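Local structure of TAF6 (Antonospora locustae, 4ATG) at residues P130-D142 with A153-V165. The protein is probably a subunit of the general transcription factor TFIID and, through its C-terminal HEAT-repeat domain, takes part in forming the Taf6-Taf9 complex. Numbering follows the deposited sequence.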
loop_
_atom_site.group_PDB
_atom_site.type_symbol
_atom_site.label_atom_id
_atom_site.label_comp_id
_atom_site.label_asym_id
_atom_site.label_seq_id
_atom_site.Cartn_x
_atom_site.Cartn_y
_atom_site.Cartn_z
ATOM N N PRO A 130 11.199 9.749 4.304
ATOM C CA PRO A 130 10.993 10.085 5.721
ATOM C C PRO A 130 9.568 9.862 6.194
ATOM O O PRO A 130 9.393 9.322 7.281
ATOM C CB PRO A 130 11.430 11.557 5.807
ATOM C CG PRO A 130 12.369 11.738 4.664
ATOM C CD PRO A 130 11.743 10.918 3.577
ATOM N N ARG A 131 8.564 10.209 5.367
ATOM C CA ARG A 131 7.147 10.031 5.688
ATOM C C ARG A 131 6.784 8.545 5.853
ATOM O O ARG A 131 6.122 8.183 6.833
ATOM C CB ARG A 131 6.247 10.717 4.641
ATOM C CG ARG A 131 6.197 12.236 4.830
ATOM C CD ARG A 131 5.464 12.948 3.705
ATOM N NE ARG A 131 5.572 14.400 3.848
ATOM C CZ ARG A 131 5.193 15.281 2.927
ATOM N NH1 ARG A 131 4.677 14.868 1.775
ATOM N NH2 ARG A 131 5.340 16.581 3.144
ATOM N N VAL A 132 7.235 7.698 4.914
ATOM C CA VAL A 132 7.016 6.245 4.952
ATOM C C VAL A 132 7.684 5.664 6.211
ATOM O O VAL A 132 7.016 4.964 6.972
ATOM C CB VAL A 132 7.499 5.541 3.639
ATOM C CG1 VAL A 132 7.550 4.016 3.794
ATOM C CG2 VAL A 132 6.607 5.916 2.450
ATOM N N LEU A 133 8.973 5.974 6.459
ATOM C CA LEU A 133 9.654 5.418 7.628
ATOM C C LEU A 133 9.019 5.857 8.946
ATOM O O LEU A 133 8.937 5.048 9.884
ATOM C CB LEU A 133 11.164 5.716 7.637
ATOM C CG LEU A 133 11.983 5.240 6.435
ATOM C CD1 LEU A 133 13.426 5.696 6.566
ATOM C CD2 LEU A 133 11.941 3.714 6.295
ATOM N N LYS A 134 8.570 7.129 9.013
ATOM C CA LYS A 134 7.956 7.693 10.226
ATOM C C LYS A 134 6.661 6.982 10.575
ATOM O O LYS A 134 6.475 6.605 11.739
ATOM C CB LYS A 134 7.749 9.220 10.102
ATOM C CG LYS A 134 7.287 9.874 11.396
ATOM C CD LYS A 134 7.013 11.375 11.231
ATOM C CE LYS A 134 6.814 12.009 12.593
ATOM N NZ LYS A 134 6.865 13.493 12.535
ATOM N N THR A 135 5.795 6.760 9.570
ATOM C CA THR A 135 4.522 6.063 9.741
ATOM C C THR A 135 4.774 4.631 10.240
ATOM O O THR A 135 4.197 4.224 11.245
ATOM C CB THR A 135 3.731 6.085 8.424
ATOM O OG1 THR A 135 3.444 7.442 8.097
ATOM C CG2 THR A 135 2.437 5.275 8.494
ATOM N N LEU A 136 5.630 3.884 9.542
ATOM C CA LEU A 136 5.907 2.484 9.886
ATOM C C LEU A 136 6.537 2.287 11.254
ATOM O O LEU A 136 6.072 1.435 12.028
ATOM C CB LEU A 136 6.771 1.844 8.795
ATOM C CG LEU A 136 6.151 1.761 7.401
ATOM C CD1 LEU A 136 7.199 1.348 6.387
ATOM C CD2 LEU A 136 4.963 0.807 7.371
ATOM N N LYS A 137 7.612 3.034 11.553
ATOM C CA LYS A 137 8.291 2.923 12.841
ATOM C C LYS A 137 7.299 3.302 13.954
ATOM O O LYS A 137 7.306 2.673 15.015
ATOM C CB LYS A 137 9.536 3.833 12.891
ATOM C CG LYS A 137 10.400 3.626 14.131
ATOM C CD LYS A 137 11.014 4.929 14.655
ATOM C CE LYS A 137 10.108 5.671 15.614
ATOM N NZ LYS A 137 10.809 6.804 16.272
ATOM N N GLY A 138 6.442 4.290 13.680
ATOM C CA GLY A 138 5.427 4.743 14.632
ATOM C C GLY A 138 4.457 3.657 15.056
ATOM O O GLY A 138 4.215 3.484 16.251
ATOM N N VAL A 139 3.929 2.899 14.073
ATOM C CA VAL A 139 2.968 1.806 14.246
ATOM C C VAL A 139 3.638 0.619 14.924
ATOM O O VAL A 139 3.097 0.095 15.901
ATOM C CB VAL A 139 2.276 1.430 12.907
ATOM C CG1 VAL A 139 1.404 0.172 13.054
ATOM C CG2 VAL A 139 1.446 2.602 12.367
ATOM N N TRP A 140 4.835 0.217 14.433
ATOM C CA TRP A 140 5.596 -0.897 15.017
ATOM C C TRP A 140 5.862 -0.660 16.516
ATOM O O TRP A 140 5.613 -1.549 17.345
ATOM C CB TRP A 140 6.913 -1.105 14.236
ATOM C CG TRP A 140 7.846 -2.113 14.853
ATOM C CD1 TRP A 140 7.500 -3.282 15.471
ATOM C CD2 TRP A 140 9.277 -2.028 14.923
ATOM N NE1 TRP A 140 8.626 -3.928 15.926
ATOM C CE2 TRP A 140 9.732 -3.174 15.618
ATOM C CE3 TRP A 140 10.227 -1.084 14.477
ATOM C CZ2 TRP A 140 11.090 -3.406 15.878
ATOM C CZ3 TRP A 140 11.573 -1.309 14.752
ATOM C CH2 TRP A 140 11.993 -2.465 15.429
ATOM N N MET A 141 6.318 0.556 16.864
ATOM C CA MET A 141 6.686 0.923 18.228
ATOM C C MET A 141 5.553 1.426 19.138
ATOM O O MET A 141 5.822 1.794 20.275
ATOM C CB MET A 141 7.878 1.892 18.217
ATOM C CG MET A 141 9.152 1.312 17.599
ATOM S SD MET A 141 9.727 -0.237 18.343
ATOM C CE MET A 141 10.235 0.351 19.985
ATOM N N ASP A 142 4.303 1.411 18.667
ATOM C CA ASP A 142 3.154 1.882 19.447
ATOM C C ASP A 142 2.568 0.755 20.301
ATOM O O ASP A 142 1.959 -0.156 19.732
ATOM C CB ASP A 142 2.084 2.485 18.516
ATOM C CG ASP A 142 0.881 3.111 19.209
ATOM O OD1 ASP A 142 0.739 2.923 20.443
ATOM O OD2 ASP A 142 0.081 3.789 18.514
ATOM N N ALA A 153 3.629 -3.342 9.831
ATOM C CA ALA A 153 4.586 -2.222 9.872
ATOM C C ALA A 153 6.032 -2.723 9.848
ATOM O O ALA A 153 6.811 -2.248 9.028
ATOM C CB ALA A 153 4.344 -1.362 11.095
ATOM N N LEU A 154 6.370 -3.720 10.693
ATOM C CA LEU A 154 7.719 -4.294 10.715
ATOM C C LEU A 154 8.058 -5.024 9.407
ATOM O O LEU A 154 9.170 -4.865 8.901
ATOM C CB LEU A 154 7.904 -5.253 11.912
ATOM C CG LEU A 154 9.330 -5.839 12.058
ATOM C CD1 LEU A 154 10.408 -4.731 12.149
ATOM C CD2 LEU A 154 9.414 -6.779 13.239
ATOM N N TYR A 155 7.115 -5.812 8.863
ATOM C CA TYR A 155 7.337 -6.520 7.596
ATOM C C TYR A 155 7.710 -5.525 6.516
ATOM O O TYR A 155 8.684 -5.749 5.806
ATOM C CB TYR A 155 6.097 -7.314 7.156
ATOM C CG TYR A 155 6.356 -8.070 5.874
ATOM C CD1 TYR A 155 7.043 -9.280 5.886
ATOM C CD2 TYR A 155 5.988 -7.537 4.641
ATOM C CE1 TYR A 155 7.346 -9.951 4.705
ATOM C CE2 TYR A 155 6.288 -8.203 3.447
ATOM C CZ TYR A 155 6.963 -9.412 3.490
ATOM O OH TYR A 155 7.254 -10.097 2.339
ATOM N N CYS A 156 6.956 -4.414 6.409
ATOM C CA CYS A 156 7.237 -3.392 5.397
ATOM C C CYS A 156 8.625 -2.784 5.585
ATOM O O CYS A 156 9.387 -2.753 4.622
ATOM C CB CYS A 156 6.156 -2.319 5.365
ATOM S SG CYS A 156 6.271 -1.219 3.934
ATOM N N LEU A 157 8.982 -2.384 6.834
ATOM C CA LEU A 157 10.313 -1.860 7.124
ATOM C C LEU A 157 11.401 -2.847 6.713
ATOM O O LEU A 157 12.409 -2.453 6.102
ATOM C CB LEU A 157 10.461 -1.592 8.632
ATOM C CG LEU A 157 9.780 -0.306 9.158
ATOM C CD1 LEU A 157 9.795 -0.271 10.678
ATOM C CD2 LEU A 157 10.491 0.957 8.626
ATOM N N SER A 158 11.183 -4.141 7.028
ATOM C CA SER A 158 12.156 -5.211 6.789
ATOM C C SER A 158 12.538 -5.403 5.318
ATOM O O SER A 158 13.642 -5.882 5.028
ATOM C CB SER A 158 11.648 -6.521 7.382
ATOM O OG SER A 158 10.785 -7.232 6.505
ATOM N N ILE A 159 11.621 -5.067 4.388
ATOM C CA ILE A 159 11.907 -5.283 2.962
ATOM C C ILE A 159 12.415 -4.011 2.229
ATOM O O ILE A 159 12.818 -4.115 1.069
ATOM C CB ILE A 159 10.685 -5.921 2.234
ATOM C CG1 ILE A 159 9.505 -4.922 2.158
ATOM C CG2 ILE A 159 10.284 -7.287 2.887
ATOM C CD1 ILE A 159 8.376 -5.289 1.144
ATOM N N LEU A 160 12.361 -2.827 2.862
ATOM C CA LEU A 160 12.766 -1.580 2.166
ATOM C C LEU A 160 14.222 -1.559 1.688
ATOM O O LEU A 160 14.470 -1.362 0.495
ATOM C CB LEU A 160 12.434 -0.329 2.984
ATOM C CG LEU A 160 10.949 -0.114 3.275
ATOM C CD1 LEU A 160 10.724 1.063 4.228
ATOM C CD2 LEU A 160 10.132 0.002 1.964
ATOM N N SER A 161 15.164 -1.803 2.602
ATOM C CA SER A 161 16.608 -1.819 2.315
ATOM C C SER A 161 17.371 -2.276 3.530
ATOM O O SER A 161 16.860 -2.186 4.651
ATOM C CB SER A 161 17.099 -0.423 1.919
ATOM O OG SER A 161 17.054 0.499 3.000
ATOM N N LYS A 162 18.630 -2.729 3.318
ATOM C CA LYS A 162 19.530 -3.121 4.402
ATOM C C LYS A 162 19.808 -1.934 5.307
ATOM O O LYS A 162 19.960 -2.127 6.512
ATOM C CB LYS A 162 20.851 -3.675 3.843
ATOM C CG LYS A 162 20.707 -5.042 3.190
ATOM C CD LYS A 162 22.067 -5.596 2.755
ATOM C CE LYS A 162 22.020 -6.163 1.357
ATOM N NZ LYS A 162 23.338 -6.048 0.685
ATOM N N ASN A 163 19.858 -0.705 4.747
ATOM C CA ASN A 163 20.100 0.487 5.564
ATOM C C ASN A 163 18.935 0.790 6.507
ATOM O O ASN A 163 19.178 1.238 7.620
ATOM C CB ASN A 163 20.498 1.703 4.725
ATOM C CG ASN A 163 21.019 2.853 5.566
ATOM O OD1 ASN A 163 20.336 3.860 5.771
ATOM N ND2 ASN A 163 22.215 2.705 6.122
ATOM N N VAL A 164 17.684 0.478 6.102
ATOM C CA VAL A 164 16.516 0.654 6.967
ATOM C C VAL A 164 16.553 -0.440 8.059
ATOM O O VAL A 164 16.310 -0.150 9.232
ATOM C CB VAL A 164 15.179 0.666 6.170
ATOM C CG1 VAL A 164 13.978 0.570 7.107
ATOM C CG2 VAL A 164 15.066 1.910 5.276
ATOM N N VAL A 165 16.876 -1.684 7.685
ATOM C CA VAL A 165 17.009 -2.782 8.659
ATOM C C VAL A 165 18.056 -2.371 9.717
ATOM O O VAL A 165 17.793 -2.465 10.913
ATOM C CB VAL A 165 17.368 -4.144 7.981
ATOM C CG1 VAL A 165 17.758 -5.215 9.005
ATOM C CG2 VAL A 165 16.220 -4.645 7.112
#
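Consecutive helices of the HEAT-repeat domain, 128-140 and 147-160, pack here through Leu-136, Leu-157, Ala-153 and Trp-140. The helical parts 130-140 and 153-160 run roughly antiparallel, at 137°, and their axes come within 8.7 Å. Leu-136 is a knob in a hole formed by Ala-153, Cys-156, Leu-157 and Leu-160. Its CD1 meets Cys-156 SG at 3.7 Å, while its CB lies against Leu-157 CG. The approach is close at Ala-153, whose CB is 3.4 Å from Leu-136 O and also touches Val-139 CG1.

The helix pair belongs to the alpha-solenoid architecture of HEAT repeats. Helix 85-97 adds Leu-93 beside Leu-136 and Ile-97 beside Ala-153. After Leu-160 the chain turns into helix 162-179. Ser-161 N-caps this helix, its OG accepting from Val-164 N at 3.2 Å. The turn brings Val-164 tip to tip with Leu-133. Leu-133 CD2 reaches Val-164 CG2 at 3.7 Å. The Leu-133 side chain slides past that of Leu-160, running the other way, with CD2 3.6 Å from Leu-160 CD1.

At the other end, Trp-140 holds CG anti to its own N (chi1 173°), which carries the indole out to Leu-154. Leu-154 CD1 makes a CH-pi contact over one face, 3.9 Å from the centroid of the six-membered ring. Met-141 SD lies over the opposite face. Leu-157 CD1 approaches CE3 of the same ring obliquely. With an alanine at this position, a gap would probably open between Leu-154 and Met-141, and Tyr-176 of helix 162-179 would lose its stacking partner. Val-185 and Leu-189 of helix 183-194 also touch this indole.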